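5,10-methylenetetrahydrofolate dehydrogenase (Bombyx mori, PDB 5ZF1) probably catalyses the NADP+-dependent oxidation of 5,10-methylenetetrahydrofolate to 5,10-methenyltetrahydrofolate in folate-mediated one-carbon metabolism. Local coordinates at residues Ser90-Leu95 and Gln294-Lys299; Ile113-Asp118 and His123-Gly128; Lys117-Phe122 and His287-Ala292; Ile127-Leu130 and Pro135-Val138. All coordinates share one frame; numbering follows the deposited sequence.

Interaction 1. Residues Ser90-Leu95 and Gln294-Lys299; sequences SVDGIL and QSQANK
Q296 leaves the helix with CG anti to its carbonyl carbon (chi1 -58°) and then runs out extended, which carries its amide across to D92. D92 has the same first torsion, and its carboxylate ends up beside that amide rather than in line with it, the two planes 51° apart. The bond that carries the contact goes to the backbone: Q296 NE2 donates to D92 O at 2.8 Å, nearly straight (166°). The donor lies in the carbonyl plane, on a lone pair of the oxygen, and the acceptor lies almost in the plane of the amide. NE2 also donates to E116 O, so both of its partners are backbone carbonyls, which supports this orientation of the amide. The other end is less comfortable. Q296 OE1 lies 3.0 Å from D92 OD1, two acceptors with no bond between them, a pairing that may slightly disfavour a negative charge on the aspartate. A leucine in place of Q296 would probably leave the carbonyls of D92 and E116 without this shared donor and let the helix end drift from the strand. Helix 277-298 here comes back from the nucleotide-binding region to the residue just before strand 93-96, an outermost strand of the three-stranded parallel sheet, as expected of the two-domain methylenetetrahydrofolate dehydrogenase/cyclohydrolase fold.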
loop_
_atom_site.group_PDB
_atom_site.type_symbol
_atom_site.label_atom_id
_atom_site.label_comp_id
_atom_site.label_asym_id
_atom_site.label_seq_id
_atom_site.Cartn_x
_atom_site.Cartn_y
_atom_site.Cartn_z
ATOM N N SER B 90 -3.073 -15.659 27.350
ATOM C CA SER B 90 -3.924 -16.772 26.963
ATOM C C SER B 90 -4.738 -16.470 25.717
ATOM O O SER B 90 -5.492 -17.338 25.259
ATOM C CB SER B 90 -4.872 -17.145 28.106
ATOM O OG SER B 90 -5.848 -16.142 28.279
ATOM N N VAL B 91 -4.611 -15.263 25.171
ATOM C CA VAL B 91 -5.341 -14.836 23.984
ATOM C C VAL B 91 -4.332 -14.646 22.859
ATOM O O VAL B 91 -3.369 -13.882 23.008
ATOM C CB VAL B 91 -6.123 -13.542 24.240
ATOM C CG1 VAL B 91 -6.744 -13.030 22.940
ATOM C CG2 VAL B 91 -7.186 -13.766 25.333
ATOM N N ASP B 92 -4.535 -15.360 21.753
ATOM C CA ASP B 92 -3.640 -15.272 20.605
ATOM C C ASP B 92 -4.148 -14.322 19.534
ATOM O O ASP B 92 -3.340 -13.717 18.818
ATOM C CB ASP B 92 -3.438 -16.654 19.973
ATOM C CG ASP B 92 -2.866 -17.658 20.943
ATOM O OD1 ASP B 92 -1.933 -17.303 21.691
ATOM O OD2 ASP B 92 -3.361 -18.801 20.960
ATOM N N GLY B 93 -5.461 -14.187 19.404
ATOM C CA GLY B 93 -6.033 -13.369 18.353
ATOM C C GLY B 93 -7.196 -12.543 18.841
ATOM O O GLY B 93 -7.988 -13.001 19.667
ATOM N N ILE B 94 -7.307 -11.316 18.345
ATOM C CA ILE B 94 -8.375 -10.403 18.722
ATOM C C ILE B 94 -9.026 -9.887 17.452
ATOM O O ILE B 94 -8.333 -9.412 16.545
ATOM C CB ILE B 94 -7.863 -9.219 19.560
ATOM C CG1 ILE B 94 -7.230 -9.700 20.867
ATOM C CG2 ILE B 94 -9.009 -8.232 19.816
ATOM C CD1 ILE B 94 -6.177 -8.742 21.444
ATOM N N LEU B 95 -10.351 -9.983 17.390
ATOM C CA LEU B 95 -11.145 -9.422 16.306
ATOM C C LEU B 95 -12.197 -8.494 16.889
ATOM O O LEU B 95 -12.775 -8.784 17.938
ATOM C CB LEU B 95 -11.865 -10.505 15.498
ATOM C CG LEU B 95 -11.181 -11.418 14.491
ATOM C CD1 LEU B 95 -12.249 -12.279 13.813
ATOM C CD2 LEU B 95 -10.389 -10.623 13.455
ATOM N N GLN B 294 1.379 -19.255 16.018
ATOM C CA GLN B 294 2.716 -19.790 15.774
ATOM C C GLN B 294 3.779 -18.716 15.951
ATOM O O GLN B 294 4.826 -18.966 16.559
ATOM C CB GLN B 294 2.808 -20.381 14.375
ATOM C CG GLN B 294 1.852 -21.515 14.097
ATOM C CD GLN B 294 2.025 -22.030 12.694
ATOM O OE1 GLN B 294 3.042 -22.636 12.366
ATOM N NE2 GLN B 294 1.052 -21.750 11.838
ATOM N N SER B 295 3.531 -17.513 15.421
ATOM C CA SER B 295 4.501 -16.428 15.544
ATOM C C SER B 295 4.773 -16.093 17.001
ATOM O O SER B 295 5.922 -15.852 17.392
ATOM C CB SER B 295 3.996 -15.180 14.816
ATOM O OG SER B 295 3.954 -15.376 13.416
ATOM N N GLN B 296 3.719 -16.051 17.818
ATOM C CA GLN B 296 3.892 -15.695 19.221
ATOM C C GLN B 296 4.663 -16.777 19.962
ATOM O O GLN B 296 5.513 -16.475 20.807
ATOM C CB GLN B 296 2.534 -15.451 19.879
ATOM C CG GLN B 296 1.716 -14.358 19.189
ATOM C CD GLN B 296 0.237 -14.454 19.488
ATOM O OE1 GLN B 296 -0.184 -15.243 20.335
ATOM N NE2 GLN B 296 -0.565 -13.642 18.797
ATOM N N ALA B 297 4.386 -18.041 19.644
ATOM C CA ALA B 297 5.116 -19.137 20.276
ATOM C C ALA B 297 6.580 -19.136 19.870
ATOM O O ALA B 297 7.443 -19.514 20.670
ATOM C CB ALA B 297 4.467 -20.475 19.926
ATOM N N ASN B 298 6.877 -18.717 18.637
ATOM C CA ASN B 298 8.263 -18.645 18.179
ATOM C C ASN B 298 9.030 -17.548 18.910
ATOM O O ASN B 298 10.160 -17.762 19.364
ATOM C CB ASN B 298 8.308 -18.410 16.667
ATOM C CG ASN B 298 8.060 -19.676 15.867
ATOM O OD1 ASN B 298 8.216 -20.789 16.372
ATOM N ND2 ASN B 298 7.675 -19.511 14.606
ATOM N N LYS B 299 8.431 -16.366 19.036
ATOM C CA LYS B 299 9.092 -15.216 19.654
ATOM C C LYS B 299 9.174 -15.340 21.175
ATOM O O LYS B 299 8.925 -16.405 21.741
ATOM C CB LYS B 299 8.363 -13.923 19.280
#

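Interaction 2. Residues Ile113-Asp118 and His123-Gly128; sequences IAPEKD and HIINIG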
loop_
_atom_site.group_PDB
_atom_site.type_symbol
_atom_site.label_atom_id
_atom_site.label_comp_id
_atom_site.label_asym_id
_atom_site.label_seq_id
_atom_site.Cartn_x
_atom_site.Cartn_y
_atom_site.Cartn_z
ATOM N N ILE B 113 -5.494 -2.695 18.638
ATOM C CA ILE B 113 -5.210 -4.123 18.731
ATOM C C ILE B 113 -3.725 -4.357 18.509
ATOM O O ILE B 113 -3.139 -3.845 17.547
ATOM C CB ILE B 113 -6.055 -4.901 17.712
ATOM C CG1 ILE B 113 -7.540 -4.597 17.924
ATOM C CG2 ILE B 113 -5.769 -6.399 17.811
ATOM C CD1 ILE B 113 -8.460 -5.257 16.905
ATOM N N ALA B 114 -3.104 -5.140 19.391
ATOM C CA ALA B 114 -1.694 -5.453 19.229
ATOM C C ALA B 114 -1.464 -6.062 17.843
ATOM O O ALA B 114 -2.164 -7.014 17.475
ATOM C CB ALA B 114 -1.235 -6.428 20.321
ATOM N N PRO B 115 -0.522 -5.539 17.051
ATOM C CA PRO B 115 -0.336 -6.079 15.692
ATOM C C PRO B 115 -0.133 -7.577 15.666
ATOM O O PRO B 115 -0.609 -8.248 14.742
ATOM C CB PRO B 115 0.910 -5.335 15.189
ATOM C CG PRO B 115 0.904 -4.048 15.950
ATOM C CD PRO B 115 0.342 -4.368 17.309
ATOM N N GLU B 116 0.549 -8.118 16.676
ATOM C CA GLU B 116 0.830 -9.545 16.753
ATOM C C GLU B 116 -0.422 -10.394 16.944
ATOM O O GLU B 116 -0.361 -11.611 16.709
ATOM C CB GLU B 116 1.804 -9.813 17.908
ATOM C CG GLU B 116 3.170 -9.142 17.757
ATOM C CD GLU B 116 3.218 -7.693 18.256
ATOM O OE1 GLU B 116 2.190 -7.162 18.744
ATOM O OE2 GLU B 116 4.307 -7.082 18.158
ATOM N N LYS B 117 -1.526 -9.790 17.390
ATOM C CA LYS B 117 -2.808 -10.463 17.602
ATOM C C LYS B 117 -3.897 -9.949 16.661
ATOM O O LYS B 117 -5.071 -10.272 16.843
ATOM C CB LYS B 117 -3.266 -10.298 19.057
ATOM C CG LYS B 117 -2.216 -10.657 20.105
ATOM C CD LYS B 117 -2.818 -10.579 21.514
ATOM C CE LYS B 117 -1.797 -10.929 22.581
ATOM N NZ LYS B 117 -2.476 -11.292 23.877
ATOM N N ASP B 118 -3.535 -9.151 15.653
ATOM C CA ASP B 118 -4.517 -8.452 14.824
ATOM C C ASP B 118 -4.943 -9.363 13.672
ATOM O O ASP B 118 -4.451 -9.276 12.549
ATOM C CB ASP B 118 -3.912 -7.140 14.332
ATOM C CG ASP B 118 -4.762 -6.438 13.290
ATOM O OD1 ASP B 118 -6.009 -6.492 13.385
ATOM O OD2 ASP B 118 -4.147 -5.802 12.388
ATOM N N HIS B 123 -4.462 -3.243 11.407
ATOM C CA HIS B 123 -3.549 -2.320 12.076
ATOM C C HIS B 123 -2.576 -1.721 11.063
ATOM O O HIS B 123 -2.094 -2.416 10.163
ATOM C CB HIS B 123 -2.786 -3.068 13.177
ATOM C CG HIS B 123 -2.044 -2.181 14.128
ATOM N ND1 HIS B 123 -0.919 -1.472 13.765
ATOM C CD2 HIS B 123 -2.242 -1.923 15.444
ATOM C CE1 HIS B 123 -0.477 -0.788 14.806
ATOM N NE2 HIS B 123 -1.263 -1.045 15.837
ATOM N N ILE B 124 -2.268 -0.426 11.220
ATOM C CA ILE B 124 -1.423 0.241 10.228
ATOM C C ILE B 124 -0.077 -0.455 10.073
ATOM O O ILE B 124 0.481 -0.493 8.966
ATOM C CB ILE B 124 -1.257 1.742 10.560
ATOM C CG1 ILE B 124 -0.750 1.935 11.981
ATOM C CG2 ILE B 124 -2.566 2.475 10.307
ATOM C CD1 ILE B 124 -0.260 3.346 12.264
ATOM N N ILE B 125 0.462 -1.035 11.154
ATOM C CA ILE B 125 1.725 -1.760 11.042
ATOM C C ILE B 125 1.561 -2.983 10.152
ATOM O O ILE B 125 2.437 -3.299 9.341
ATOM C CB ILE B 125 2.263 -2.137 12.436
ATOM C CG1 ILE B 125 2.773 -0.876 13.155
ATOM C CG2 ILE B 125 3.370 -3.175 12.331
ATOM C CD1 ILE B 125 3.132 -1.091 14.629
ATOM N N ASN B 126 0.440 -3.691 10.277
ATOM C CA ASN B 126 0.250 -4.859 9.422
ATOM C C ASN B 126 -0.016 -4.454 7.979
ATOM O O ASN B 126 0.471 -5.103 7.043
ATOM C CB ASN B 126 -0.886 -5.739 9.952
ATOM C CG ASN B 126 -0.492 -6.499 11.217
ATOM O OD1 ASN B 126 0.660 -6.896 11.375
ATOM N ND2 ASN B 126 -1.456 -6.716 12.116
ATOM N N ILE B 127 -0.788 -3.387 7.777
ATOM C CA ILE B 127 -1.029 -2.894 6.427
ATOM C C ILE B 127 0.268 -2.383 5.825
ATOM O O ILE B 127 0.562 -2.617 4.645
ATOM C CB ILE B 127 -2.109 -1.798 6.451
ATOM C CG1 ILE B 127 -3.472 -2.399 6.819
ATOM C CG2 ILE B 127 -2.175 -1.061 5.093
ATOM C CD1 ILE B 127 -4.107 -3.208 5.704
ATOM N N GLY B 128 1.068 -1.681 6.631
ATOM C CA GLY B 128 2.351 -1.205 6.141
ATOM C C GLY B 128 3.241 -2.331 5.650
ATOM O O GLY B 128 3.841 -2.237 4.579
#
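H123 meets the 113-118 loop with both its backbone and its ring. Its N donates to D118 OD2 at 2.8 Å, reaching the oxygen on the syn side but well out of the carboxylate plane. The ring lies under P115, whose CG sits 3.6 Å from the H123 ring centroid and only 6° off the normal, a CH-pi contact centred on one face. I113 O comes close to the same ring obliquely, 3.0 Å from H123 CD2. With CG anti to the backbone N (chi1 -167°), the ring swings so that ND1, in plane, accepts from I125 N at 3.0 Å; H123 is thus the N-cap of helix 124-131. In this chain of the dehydrogenase/cyclohydrolase family, the N-cap, with the D118 bond to H123 N, joins the loop after helix 106-112 to the first turn of helix 124-131. One residue on, I124 N is taken by D111 OD1. I125 then lays CD1 against P115 CG at 3.9 Å, and it also packs on I125 of the second subunit. N126 reaches back into the loop, its ND2 giving both hydrogens away in the plane of its amide: one to P115 O at 3.2 Å, practically straight, the other to D118 OD2, already holding H123 N, at 2.9 Å, on the anti side.

Interaction 3. Residues Lys117-Phe122 and His287-Ala292; sequences KDIDGF and HNTFQA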
loop_
_atom_site.group_PDB
_atom_site.type_symbol
_atom_site.label_atom_id
_atom_site.label_comp_id
_atom_site.label_asym_id
_atom_site.label_seq_id
_atom_site.Cartn_x
_atom_site.Cartn_y
_atom_site.Cartn_z
ATOM N N LYS B 117 -1.526 -9.790 17.390
ATOM C CA LYS B 117 -2.808 -10.463 17.602
ATOM C C LYS B 117 -3.897 -9.949 16.661
ATOM O O LYS B 117 -5.071 -10.272 16.843
ATOM C CB LYS B 117 -3.266 -10.298 19.057
ATOM C CG LYS B 117 -2.216 -10.657 20.105
ATOM C CD LYS B 117 -2.818 -10.579 21.514
ATOM C CE LYS B 117 -1.797 -10.929 22.581
ATOM N NZ LYS B 117 -2.476 -11.292 23.877
ATOM N N ASP B 118 -3.535 -9.151 15.653
ATOM C CA ASP B 118 -4.517 -8.452 14.824
ATOM C C ASP B 118 -4.943 -9.363 13.672
ATOM O O ASP B 118 -4.451 -9.276 12.549
ATOM C CB ASP B 118 -3.912 -7.140 14.332
ATOM C CG ASP B 118 -4.762 -6.438 13.290
ATOM O OD1 ASP B 118 -6.009 -6.492 13.385
ATOM O OD2 ASP B 118 -4.147 -5.802 12.388
ATOM N N ILE B 119 -5.913 -10.238 13.961
ATOM C CA ILE B 119 -6.284 -11.282 13.007
ATOM C C ILE B 119 -6.879 -10.701 11.728
ATOM O O ILE B 119 -6.738 -11.296 10.656
ATOM C CB ILE B 119 -7.254 -12.266 13.691
ATOM C CG1 ILE B 119 -6.596 -12.830 14.938
ATOM C CG2 ILE B 119 -7.711 -13.360 12.736
ATOM C CD1 ILE B 119 -5.245 -13.412 14.688
ATOM N N ASP B 120 -7.549 -9.545 11.813
ATOM C CA ASP B 120 -8.100 -8.901 10.626
ATOM C C ASP B 120 -7.038 -8.211 9.787
ATOM O O ASP B 120 -7.321 -7.856 8.630
ATOM C CB ASP B 120 -9.149 -7.856 11.012
ATOM C CG ASP B 120 -10.571 -8.385 10.930
ATOM O OD1 ASP B 120 -10.896 -9.140 9.989
ATOM O OD2 ASP B 120 -11.369 -8.025 11.817
ATOM N N GLY B 121 -5.849 -7.993 10.342
ATOM C CA GLY B 121 -4.779 -7.353 9.596
ATOM C C GLY B 121 -5.029 -5.903 9.274
ATOM O O GLY B 121 -4.448 -5.380 8.319
ATOM N N PHE B 122 -5.852 -5.222 10.058
ATOM C CA PHE B 122 -6.178 -3.837 9.749
ATOM C C PHE B 122 -5.293 -2.820 10.461
ATOM O O PHE B 122 -5.358 -1.631 10.123
ATOM C CB PHE B 122 -7.644 -3.545 10.080
ATOM C CG PHE B 122 -8.633 -4.260 9.185
ATOM C CD1 PHE B 122 -8.322 -4.563 7.862
ATOM C CD2 PHE B 122 -9.858 -4.651 9.685
ATOM C CE1 PHE B 122 -9.239 -5.227 7.057
ATOM C CE2 PHE B 122 -10.773 -5.320 8.891
ATOM C CZ PHE B 122 -10.470 -5.605 7.580
ATOM N N HIS B 287 -6.910 -19.282 9.356
ATOM C CA HIS B 287 -5.507 -19.303 8.969
ATOM C C HIS B 287 -4.715 -18.234 9.714
ATOM O O HIS B 287 -3.608 -18.489 10.212
ATOM C CB HIS B 287 -5.383 -19.107 7.455
ATOM C CG HIS B 287 -3.986 -18.825 6.999
ATOM N ND1 HIS B 287 -3.483 -17.547 6.887
ATOM C CD2 HIS B 287 -2.968 -19.660 6.682
ATOM C CE1 HIS B 287 -2.227 -17.606 6.479
ATOM N NE2 HIS B 287 -1.890 -18.876 6.352
ATOM N N ASN B 288 -5.252 -17.011 9.762
ATOM C CA ASN B 288 -4.543 -15.914 10.407
ATOM C C ASN B 288 -4.396 -16.138 11.905
ATOM O O ASN B 288 -3.370 -15.768 12.485
ATOM C CB ASN B 288 -5.274 -14.592 10.162
ATOM C CG ASN B 288 -5.083 -14.067 8.760
ATOM O OD1 ASN B 288 -4.369 -14.664 7.961
ATOM N ND2 ASN B 288 -5.689 -12.909 8.469
ATOM N N THR B 289 -5.395 -16.755 12.545
ATOM C CA THR B 289 -5.297 -17.022 13.978
ATOM C C THR B 289 -4.211 -18.055 14.266
ATOM O O THR B 289 -3.408 -17.883 15.192
ATOM C CB THR B 289 -6.661 -17.487 14.513
ATOM O OG1 THR B 289 -7.652 -16.484 14.256
ATOM C CG2 THR B 289 -6.611 -17.732 16.024
ATOM N N PHE B 290 -4.163 -19.109 13.451
ATOM C CA PHE B 290 -3.108 -20.112 13.534
ATOM C C PHE B 290 -1.743 -19.496 13.244
ATOM O O PHE B 290 -0.767 -19.774 13.952
ATOM C CB PHE B 290 -3.426 -21.250 12.565
ATOM C CG PHE B 290 -2.431 -22.385 12.594
ATOM C CD1 PHE B 290 -1.768 -22.727 13.769
ATOM C CD2 PHE B 290 -2.165 -23.113 11.439
ATOM C CE1 PHE B 290 -0.861 -23.760 13.779
ATOM C CE2 PHE B 290 -1.262 -24.150 11.454
ATOM C CZ PHE B 290 -0.612 -24.478 12.624
ATOM N N GLN B 291 -1.653 -18.653 12.206
ATOM C CA GLN B 291 -0.394 -17.967 11.919
ATOM C C GLN B 291 0.064 -17.125 13.103
ATOM O O GLN B 291 1.249 -17.130 13.453
ATOM C CB GLN B 291 -0.553 -17.090 10.673
ATOM C CG GLN B 291 0.698 -16.345 10.236
ATOM C CD GLN B 291 0.354 -15.156 9.337
ATOM O OE1 GLN B 291 -0.599 -15.216 8.568
ATOM N NE2 GLN B 291 1.145 -14.096 9.412
ATOM N N ALA B 292 -0.852 -16.375 13.718
ATOM C CA ALA B 292 -0.473 -15.536 14.850
ATOM C C ALA B 292 -0.010 -16.383 16.031
ATOM O O ALA B 292 1.006 -16.075 16.666
ATOM C CB ALA B 292 -1.635 -14.635 15.259
#
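The side chains of I119 and N288 run antiparallel, side by side, the isoleucine's branches lying along the helix while the asparagine reaches over to the loop backbone. N288 ND2 donates to I119 O at 2.9 Å, nearly along the C=O axis (164°) and close to the plane of its own amide. The same nitrogen is also bonded to V138 O, so two backbone carbonyls fix the amide's rotation; on its other side N288 OD1 accepts from H287 ND1. I119 crosses T289 at a slant. Its CG2 rests 3.5 Å from T289 OG1, an apolar touch, since that hydroxyl is bonded to L285 O one turn earlier. CG2 also meets N288 CB at 3.8 Å. The other branch ends further along the helix, with I119 CD1 3.7 Å from T289 CA and 3.9 Å from A292 CB, so one side chain covers a full turn of helix surface. The backbone holding I119 is tightly folded: D118 centres an inverse gamma turn, and D118 to G121 form a type I beta turn. That turn, in the loop between helices 106-112 and 124-131, sits on C-terminal helix 277-298, part of the two-domain dehydrogenase/cyclohydrolase architecture.

Interaction 4. Residues Ile127-Leu130 and Pro135-Val138; sequences IGRL and PTIV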
loop_
_atom_site.group_PDB
_atom_site.type_symbol
_atom_site.label_atom_id
_atom_site.label_comp_id
_atom_site.label_asym_id
_atom_site.label_seq_id
_atom_site.Cartn_x
_atom_site.Cartn_y
_atom_site.Cartn_z
ATOM N N ILE B 127 -0.788 -3.387 7.777
ATOM C CA ILE B 127 -1.029 -2.894 6.427
ATOM C C ILE B 127 0.268 -2.383 5.825
ATOM O O ILE B 127 0.562 -2.617 4.645
ATOM C CB ILE B 127 -2.109 -1.798 6.451
ATOM C CG1 ILE B 127 -3.472 -2.399 6.819
ATOM C CG2 ILE B 127 -2.175 -1.061 5.093
ATOM C CD1 ILE B 127 -4.107 -3.208 5.704
ATOM N N GLY B 128 1.068 -1.681 6.631
ATOM C CA GLY B 128 2.351 -1.205 6.141
ATOM C C GLY B 128 3.241 -2.331 5.650
ATOM O O GLY B 128 3.841 -2.237 4.579
ATOM N N ARG B 129 3.315 -3.424 6.410
ATOM C CA ARG B 129 4.139 -4.549 5.988
ATOM C C ARG B 129 3.589 -5.193 4.719
ATOM O O ARG B 129 4.358 -5.608 3.840
ATOM C CB ARG B 129 4.258 -5.563 7.132
ATOM C CG ARG B 129 5.074 -5.041 8.331
ATOM C CD ARG B 129 5.251 -6.092 9.422
ATOM N NE ARG B 129 5.972 -7.266 8.935
ATOM C CZ ARG B 129 7.297 -7.373 8.886
ATOM N NH1 ARG B 129 8.072 -6.378 9.305
ATOM N NH2 ARG B 129 7.847 -8.485 8.420
ATOM N N LEU B 130 2.260 -5.278 4.590
ATOM C CA LEU B 130 1.683 -5.782 3.351
ATOM C C LEU B 130 2.143 -4.946 2.167
ATOM O O LEU B 130 2.510 -5.483 1.115
ATOM C CB LEU B 130 0.156 -5.766 3.422
ATOM C CG LEU B 130 -0.574 -6.199 2.148
ATOM C CD1 LEU B 130 -0.289 -7.657 1.892
ATOM C CD2 LEU B 130 -2.064 -5.956 2.226
ATOM N N PRO B 135 6.400 -10.102 5.072
ATOM C CA PRO B 135 5.455 -11.019 5.742
ATOM C C PRO B 135 4.664 -10.314 6.837
ATOM O O PRO B 135 5.222 -9.585 7.662
ATOM C CB PRO B 135 6.364 -12.112 6.324
ATOM C CG PRO B 135 7.641 -12.011 5.575
ATOM C CD PRO B 135 7.793 -10.556 5.219
ATOM N N THR B 136 3.357 -10.549 6.862
ATOM C CA THR B 136 2.504 -9.819 7.795
ATOM C C THR B 136 1.249 -10.647 8.063
ATOM O O THR B 136 1.137 -11.796 7.619
ATOM C CB THR B 136 2.195 -8.419 7.229
ATOM O OG1 THR B 136 1.569 -7.605 8.223
ATOM C CG2 THR B 136 1.263 -8.490 6.028
ATOM N N ILE B 137 0.312 -10.077 8.811
ATOM C CA ILE B 137 -1.052 -10.600 8.863
ATOM C C ILE B 137 -1.850 -9.866 7.798
ATOM O O ILE B 137 -1.982 -8.638 7.846
ATOM C CB ILE B 137 -1.681 -10.418 10.249
ATOM C CG1 ILE B 137 -0.826 -11.138 11.292
ATOM C CG2 ILE B 137 -3.130 -10.941 10.216
ATOM C CD1 ILE B 137 -1.414 -11.137 12.698
ATOM N N VAL B 138 -2.375 -10.615 6.835
ATOM C CA VAL B 138 -3.041 -10.039 5.664
ATOM C C VAL B 138 -4.553 -10.045 5.873
ATOM O O VAL B 138 -5.090 -11.009 6.446
ATOM C CB VAL B 138 -2.647 -10.822 4.403
ATOM C CG1 VAL B 138 -3.358 -10.283 3.197
ATOM C CG2 VAL B 138 -1.133 -10.808 4.218
#
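The extended run 135-138 doubles back beside helix residues 127-130, coming closest where R129 CA and T136 CA lie 5.8 Å apart. R129 was modelled in two conformers; in the one described here its chain bends at chi3 and brings the guanidinium side-on to P135 O. R129 NE donates to P135 O at 2.7 Å and R129 NH2 to the same oxygen at 2.9 Å, both nearly in the guanidinium plane. Of the two donors, NH2 lies in the carbonyl plane on a lone pair, and NE is tilted 20° away from it. The proline ring is touched too, at CD, by R129 NH2, and R129 also packs on I124 of the second subunit. T136 backs onto the helix through CB, 3.5 Å from R129 CB. Its CG2 takes the crowded position between backbone N and carbonyl carbon (chi1 of OG1 -170°), which presses the methyl against the helix backbone, 3.7 Å from L130 N, while OG1 is held by N126 O. Replacing T136 by a glycine would probably leave N126 O without that hydroxyl, open a gap over R129 CB and L130 N, and make the run more mobile. Further along, L130 CD1 meets V138 CG2 at 4.0 Å, L130 lying roughly perpendicular to V138. L130 and V138 both also pack on M177 of helix 171-178, and I137 lies against helix 277-298, whose N288 and Q291 bond V138 O and T136 O.

How the interactions relate
From the N terminus, the chain first reaches 90-95, whose partner 294-299 closes the widest loop; interaction 1 encloses the other three. Next comes 113-118, closed by 123-128 within a few residues. Interaction 3 starts inside that short loop, sharing K117 and D118 with it, and runs out to 287-292, so interactions 2 and 3 cross. Interaction 4 begins on the helix where interaction 2 ends, I127 and G128 serving both, and nests within interaction 3. Interactions 1 and 3 both use helix 277-298, binding it to the entry of strand 93-96 and to the D118-G121 turn; interactions 2 and 4 hold helix 124-131 between its flanking loops, beside the second subunit.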